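Local coordinates for protein GlcNAc-alpha-1,4-Gal-releasing endo-beta-galactosidase (Clostridium perfringens, PDB 1UPS) that probably hydrolyses internal beta-galactosidic bonds in glycans to release GlcNAc-alpha-1,4-Gal, and holds a bound calcium ion, at residues A[105-110]-A[147-152]; A[123-128]-A[243-248]. All blocks are in the same frame, centred on the assembly; numbering follows the deposited sequence.

Contact 1 (A[105-110]-A[147-152]); sequences WIHNFS and AWWMVG
With CG anti to its backbone N (chi1 -172°), H107 swings its imidazole toward strand 145-152, while W149 takes the crowded position between backbone N and carbonyl carbon (chi1 47°) and reaches out to meet it. The two form a T-shaped, edge-to-face pair: the far edge of the six-membered indole ring points at one imidazole face, with the planes at 70° and the ring centroids 5.0 Å apart. W149 CZ3 does the touching, sitting off-centre toward the rim of the imidazole, 3.5 Å from H107 NE2. CH2 of the same indole lies beside H107 CD2. At the other end of that indole, NE1 is hydrogen-bonded to N251 on the adjacent strand 246-254, which helps fix its rotation. V151 adds CG1, 3.9 Å from H107 ND1 and oblique to the imidazole plane. Strand 145-152 belongs to one sheet of the beta-sandwich (jelly roll) of glycoside hydrolase family 16. W149 and V151 project from one face of it toward the 105-110 loop; W148 and M150 turn the other way, against strand 129-136 of the second sheet. Further along, I106 places CG2 anti to its own N, and this methyl meets V151 CG2 at 3.7 Å as the two branched chains cross obliquely. No hydrogen bond links 105-110 to 147-152; Q154, just past the strand, takes W105 O and H107 N, and W189 adds a second, nearly perpendicular ring against H107.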
loop_
_atom_site.group_PDB
_atom_site.type_symbol
_atom_site.label_atom_id
_atom_site.label_comp_id
_atom_site.label_asym_id
_atom_site.label_seq_id
_atom_site.Cartn_x
_atom_site.Cartn_y
_atom_site.Cartn_z
ATOM N N TRP A 105 20.833 14.091 -2.311
ATOM C CA TRP A 105 20.395 13.780 -0.946
ATOM C C TRP A 105 19.182 12.841 -0.817
ATOM O O TRP A 105 18.804 12.489 0.301
ATOM C CB TRP A 105 20.126 15.071 -0.142
ATOM C CG TRP A 105 21.363 15.850 0.205
ATOM C CD1 TRP A 105 21.751 17.057 -0.300
ATOM C CD2 TRP A 105 22.351 15.476 1.165
ATOM N NE1 TRP A 105 22.932 17.456 0.283
ATOM C CE2 TRP A 105 23.325 16.502 1.187
ATOM C CE3 TRP A 105 22.517 14.371 2.009
ATOM C CZ2 TRP A 105 24.454 16.455 2.022
ATOM C CZ3 TRP A 105 23.647 14.322 2.845
ATOM C CH2 TRP A 105 24.596 15.363 2.837
ATOM N N ILE A 106 18.605 12.402 -1.934
ATOM C CA ILE A 106 17.363 11.617 -1.848
ATOM C C ILE A 106 17.550 10.230 -1.204
ATOM O O ILE A 106 18.410 9.449 -1.632
ATOM C CB ILE A 106 16.675 11.472 -3.225
ATOM C CG1 ILE A 106 16.287 12.858 -3.778
ATOM C CG2 ILE A 106 15.420 10.583 -3.069
ATOM C CD1 ILE A 106 15.353 13.700 -2.833
ATOM N N HIS A 107 16.721 9.937 -0.202
ATOM C CA HIS A 107 16.627 8.585 0.386
ATOM C C HIS A 107 17.967 8.119 0.980
ATOM O O HIS A 107 18.628 7.180 0.469
ATOM C CB HIS A 107 16.073 7.550 -0.615
ATOM C CG HIS A 107 15.785 6.220 0.019
ATOM N ND1 HIS A 107 14.792 6.050 0.960
ATOM C CD2 HIS A 107 16.387 5.015 -0.120
ATOM C CE1 HIS A 107 14.802 4.796 1.383
ATOM N NE2 HIS A 107 15.747 4.143 0.728
ATOM N N ASN A 108 18.332 8.792 2.064
ATOM C CA ASN A 108 19.579 8.522 2.785
ATOM C C ASN A 108 19.447 7.342 3.745
ATOM O O ASN A 108 19.471 7.504 4.973
ATOM C CB ASN A 108 20.061 9.784 3.512
ATOM C CG ASN A 108 21.534 9.719 3.853
ATOM O OD1 ASN A 108 22.191 8.707 3.570
ATOM N ND2 ASN A 108 22.075 10.804 4.416
ATOM N N PHE A 109 19.304 6.148 3.176
ATOM C CA PHE A 109 19.049 4.941 3.963
ATOM C C PHE A 109 20.224 4.646 4.906
ATOM O O PHE A 109 20.032 4.050 5.968
ATOM C CB PHE A 109 18.803 3.723 3.052
ATOM C CG PHE A 109 19.928 3.436 2.108
ATOM C CD1 PHE A 109 20.974 2.571 2.469
ATOM C CD2 PHE A 109 19.955 4.016 0.851
ATOM C CE1 PHE A 109 22.030 2.323 1.589
ATOM C CE2 PHE A 109 21.004 3.779 -0.032
ATOM C CZ PHE A 109 22.049 2.924 0.339
ATOM N N SER A 110 21.414 5.096 4.532
ATOM C CA SER A 110 22.616 4.830 5.343
ATOM C C SER A 110 22.952 5.953 6.336
ATOM O O SER A 110 23.836 5.791 7.186
ATOM C CB SER A 110 23.809 4.548 4.438
ATOM O OG SER A 110 24.299 5.745 3.845
ATOM N N ALA A 147 11.182 -4.486 -6.613
ATOM C CA ALA A 147 10.509 -3.402 -5.902
ATOM C C ALA A 147 9.980 -2.307 -6.822
ATOM O O ALA A 147 10.651 -1.901 -7.783
ATOM C CB ALA A 147 11.442 -2.802 -4.838
ATOM N N TRP A 148 8.759 -1.864 -6.513
ATOM C CA TRP A 148 8.185 -0.662 -7.095
ATOM C C TRP A 148 7.927 0.208 -5.887
ATOM O O TRP A 148 7.159 -0.176 -4.985
ATOM C CB TRP A 148 6.871 -0.987 -7.789
ATOM C CG TRP A 148 6.081 0.223 -8.249
ATOM C CD1 TRP A 148 6.556 1.469 -8.595
ATOM C CD2 TRP A 148 4.666 0.269 -8.439
ATOM N NE1 TRP A 148 5.500 2.291 -8.949
ATOM C CE2 TRP A 148 4.336 1.569 -8.892
ATOM C CE3 TRP A 148 3.638 -0.659 -8.264
ATOM C CZ2 TRP A 148 3.011 1.966 -9.150
ATOM C CZ3 TRP A 148 2.319 -0.272 -8.531
ATOM C CH2 TRP A 148 2.021 1.034 -8.959
ATOM N N TRP A 149 8.612 1.345 -5.814
ATOM C CA TRP A 149 8.502 2.168 -4.614
ATOM C C TRP A 149 8.623 3.655 -4.919
ATOM O O TRP A 149 9.065 4.049 -6.000
ATOM C CB TRP A 149 9.539 1.754 -3.539
ATOM C CG TRP A 149 10.986 1.549 -3.984
ATOM C CD1 TRP A 149 11.462 0.680 -4.946
ATOM C CD2 TRP A 149 12.150 2.153 -3.382
ATOM N NE1 TRP A 149 12.842 0.740 -4.989
ATOM C CE2 TRP A 149 13.287 1.627 -4.035
ATOM C CE3 TRP A 149 12.333 3.104 -2.355
ATOM C CZ2 TRP A 149 14.607 2.022 -3.711
ATOM C CZ3 TRP A 149 13.658 3.494 -2.025
ATOM C CH2 TRP A 149 14.768 2.946 -2.711
ATOM N N MET A 150 8.215 4.475 -3.953
ATOM C CA MET A 150 8.205 5.920 -4.128
ATOM C C MET A 150 8.844 6.547 -2.907
ATOM O O MET A 150 8.736 6.010 -1.813
ATOM C CB MET A 150 6.769 6.432 -4.313
ATOM C CG MET A 150 6.095 5.805 -5.568
ATOM S SD MET A 150 4.387 6.378 -5.812
ATOM C CE MET A 150 4.749 8.082 -6.251
ATOM N N VAL A 151 9.544 7.659 -3.134
ATOM C CA VAL A 151 10.223 8.378 -2.066
ATOM C C VAL A 151 9.923 9.863 -2.188
ATOM O O VAL A 151 9.765 10.379 -3.294
ATOM C CB VAL A 151 11.767 8.138 -2.090
ATOM C CG1 VAL A 151 12.091 6.677 -1.746
ATOM C CG2 VAL A 151 12.401 8.523 -3.457
ATOM N N GLY A 152 9.834 10.543 -1.049
ATOM C CA GLY A 152 9.659 11.981 -1.039
ATOM C C GLY A 152 10.805 12.667 -1.759
ATOM O O GLY A 152 11.963 12.215 -1.715
#

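Contact 2 (A[123-128]-A[243-248]); sequences GYTTKY and DYEMGT
T125 and E245 cross at about a right angle beside a short antiparallel pairing. The threonine hydroxyl, OG1, donates to E245 OE1 at 3.0 Å, arriving from above the carboxylate plane. R122 grips both partners, through a salt bridge to OE1 and a hydrogen bond to OG1, so the carboxylate probably stays ionised. Next to them T126 and M246 make a single antiparallel hydrogen-bonded bridge: M246 N to T126 O is 3.0 Å, and the return bond from T126 N to M246 O is longer at 3.3 Å. K127 runs alongside the backbone of 243-245, bent at chi3 (63°), with CD 3.5 Å from Y244 N. Its CG rests over the centre of the Y128 ring, whose OH comes to 3.8 Å from D243 CB. Near the K127 methylenes, Y244 O is buried without a polar partner. At the other end a water donates to Y124 O and M246 O and accepts from T248 OG1, linking the two backbone carbonyls and the T248 side chain where the chains diverge. The join lies just before strand 129-136 and at the start of strand 246-254, which is flanked by strands 94-99 and 145-152, while W221 of strand 215-221 packs against K127 and M246.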
loop_
_atom_site.group_PDB
_atom_site.type_symbol
_atom_site.label_atom_id
_atom_site.label_comp_id
_atom_site.label_asym_id
_atom_site.label_seq_id
_atom_site.Cartn_x
_atom_site.Cartn_y
_atom_site.Cartn_z
ATOM N N GLY A 123 11.877 13.427 -14.057
ATOM C CA GLY A 123 11.147 12.745 -15.119
ATOM C C GLY A 123 9.660 12.721 -14.831
ATOM O O GLY A 123 8.832 13.122 -15.675
ATOM N N TYR A 124 9.311 12.245 -13.637
ATOM C CA TYR A 124 7.940 12.296 -13.148
ATOM C C TYR A 124 7.902 12.315 -11.629
ATOM O O TYR A 124 8.275 11.336 -10.974
ATOM C CB TYR A 124 7.100 11.115 -13.668
ATOM C CG TYR A 124 5.632 11.248 -13.286
ATOM C CD1 TYR A 124 4.845 12.269 -13.831
ATOM C CD2 TYR A 124 5.041 10.370 -12.366
ATOM C CE1 TYR A 124 3.502 12.407 -13.477
ATOM C CE2 TYR A 124 3.700 10.510 -11.988
ATOM C CZ TYR A 124 2.940 11.530 -12.562
ATOM O OH TYR A 124 1.618 11.681 -12.221
ATOM N N THR A 125 7.464 13.438 -11.075
ATOM C CA THR A 125 7.233 13.545 -9.642
ATOM C C THR A 125 5.836 14.120 -9.458
ATOM O O THR A 125 5.452 15.072 -10.165
ATOM C CB THR A 125 8.258 14.497 -8.979
ATOM O OG1 THR A 125 8.252 15.749 -9.675
ATOM C CG2 THR A 125 9.716 13.973 -9.153
ATOM N N THR A 126 5.083 13.590 -8.500
ATOM C CA THR A 126 3.710 14.064 -8.301
ATOM C C THR A 126 3.217 13.825 -6.872
ATOM O O THR A 126 3.825 13.048 -6.137
ATOM C CB THR A 126 2.772 13.410 -9.370
ATOM O OG1 THR A 126 1.593 14.214 -9.566
ATOM C CG2 THR A 126 2.212 12.075 -8.878
ATOM N N LYS A 127 2.132 14.502 -6.488
ATOM C CA LYS A 127 1.479 14.248 -5.202
ATOM C C LYS A 127 0.035 13.804 -5.465
ATOM O O LYS A 127 -0.732 14.529 -6.116
ATOM C CB LYS A 127 1.515 15.519 -4.336
ATOM C CG LYS A 127 0.764 15.413 -3.000
ATOM C CD LYS A 127 0.805 16.725 -2.167
ATOM C CE LYS A 127 0.118 17.884 -2.872
ATOM N NZ LYS A 127 0.395 19.193 -2.190
ATOM N N TYR A 128 -0.311 12.621 -4.935
ATOM C CA TYR A 128 -1.630 11.971 -5.059
ATOM C C TYR A 128 -1.911 11.366 -6.430
ATOM O O TYR A 128 -1.342 11.791 -7.437
ATOM C CB TYR A 128 -2.792 12.898 -4.660
ATOM C CG TYR A 128 -2.592 13.580 -3.317
ATOM C CD1 TYR A 128 -2.876 14.938 -3.160
ATOM C CD2 TYR A 128 -2.112 12.866 -2.214
ATOM C CE1 TYR A 128 -2.695 15.568 -1.943
ATOM C CE2 TYR A 128 -1.919 13.496 -0.975
ATOM C CZ TYR A 128 -2.208 14.851 -0.855
ATOM O OH TYR A 128 -2.027 15.481 0.363
ATOM N N ASP A 243 2.291 14.191 2.175
ATOM C CA ASP A 243 1.654 15.384 1.611
ATOM C C ASP A 243 2.613 16.269 0.798
ATOM O O ASP A 243 2.623 17.519 0.924
ATOM C CB ASP A 243 0.918 16.163 2.709
ATOM C CG ASP A 243 1.852 16.763 3.747
ATOM O OD1 ASP A 243 3.015 16.313 3.883
ATOM O OD2 ASP A 243 1.495 17.717 4.477
ATOM N N TYR A 244 3.411 15.611 -0.043
ATOM C CA TYR A 244 4.413 16.275 -0.885
ATOM C C TYR A 244 4.679 15.394 -2.090
ATOM O O TYR A 244 4.241 14.243 -2.123
ATOM C CB TYR A 244 5.734 16.510 -0.124
ATOM C CG TYR A 244 6.077 15.406 0.824
ATOM C CD1 TYR A 244 6.676 14.223 0.367
ATOM C CD2 TYR A 244 5.781 15.521 2.183
ATOM C CE1 TYR A 244 6.979 13.188 1.255
ATOM C CE2 TYR A 244 6.088 14.486 3.078
ATOM C CZ TYR A 244 6.685 13.336 2.601
ATOM O OH TYR A 244 6.980 12.311 3.463
ATOM N N GLU A 245 5.386 15.932 -3.072
ATOM C CA GLU A 245 5.664 15.181 -4.299
ATOM C C GLU A 245 6.636 14.046 -4.011
ATOM O O GLU A 245 7.516 14.180 -3.163
ATOM C CB GLU A 245 6.239 16.096 -5.380
ATOM C CG GLU A 245 5.236 17.133 -5.875
ATOM C CD GLU A 245 5.554 17.663 -7.260
ATOM O OE1 GLU A 245 6.630 17.353 -7.802
ATOM O OE2 GLU A 245 4.717 18.422 -7.801
ATOM N N MET A 246 6.455 12.939 -4.727
ATOM C CA MET A 246 7.302 11.753 -4.592
ATOM C C MET A 246 7.767 11.310 -5.964
ATOM O O MET A 246 7.054 11.502 -6.969
ATOM C CB MET A 246 6.521 10.615 -3.918
ATOM C CG MET A 246 6.125 10.931 -2.467
ATOM S SD MET A 246 5.146 9.597 -1.717
ATOM C CE MET A 246 6.505 8.575 -1.004
ATOM N N GLY A 247 8.962 10.712 -5.997
ATOM C CA GLY A 247 9.527 10.147 -7.210
ATOM C C GLY A 247 9.405 8.640 -7.163
ATOM O O GLY A 247 9.138 8.087 -6.099
ATOM N N THR A 248 9.613 7.987 -8.310
ATOM C CA THR A 248 9.386 6.546 -8.446
ATOM C C THR A 248 10.672 5.807 -8.757
ATOM O O THR A 248 11.470 6.267 -9.573
ATOM C CB THR A 248 8.362 6.300 -9.601
ATOM O OG1 THR A 248 7.093 6.856 -9.216
ATOM C CG2 THR A 248 8.081 4.779 -9.793
HETATM O O HOH W 1 6.748 9.579 -9.199
#

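From the N terminus the four segments come in the order 105-110, 123-128, 147-152 and 243-248, so the two contacts cross rather than nest. Contact 1 closes a loop of 36 residues that carries the 123-128 segment and strand 129-136; contact 2 closes a longer one of 114 residues that includes strand 145-152. Their second segments are neighbours in the same antiparallel sheet, where V151 O and G247 N lie 2.8 Å apart, probably hydrogen-bonded. Contact 1 thus ties the long loop after strand 101-102 to this sheet, and contact 2 joins the approach to strand 129-136, a member of the opposing sheet, to strand 246-254, the neighbour of 145-152.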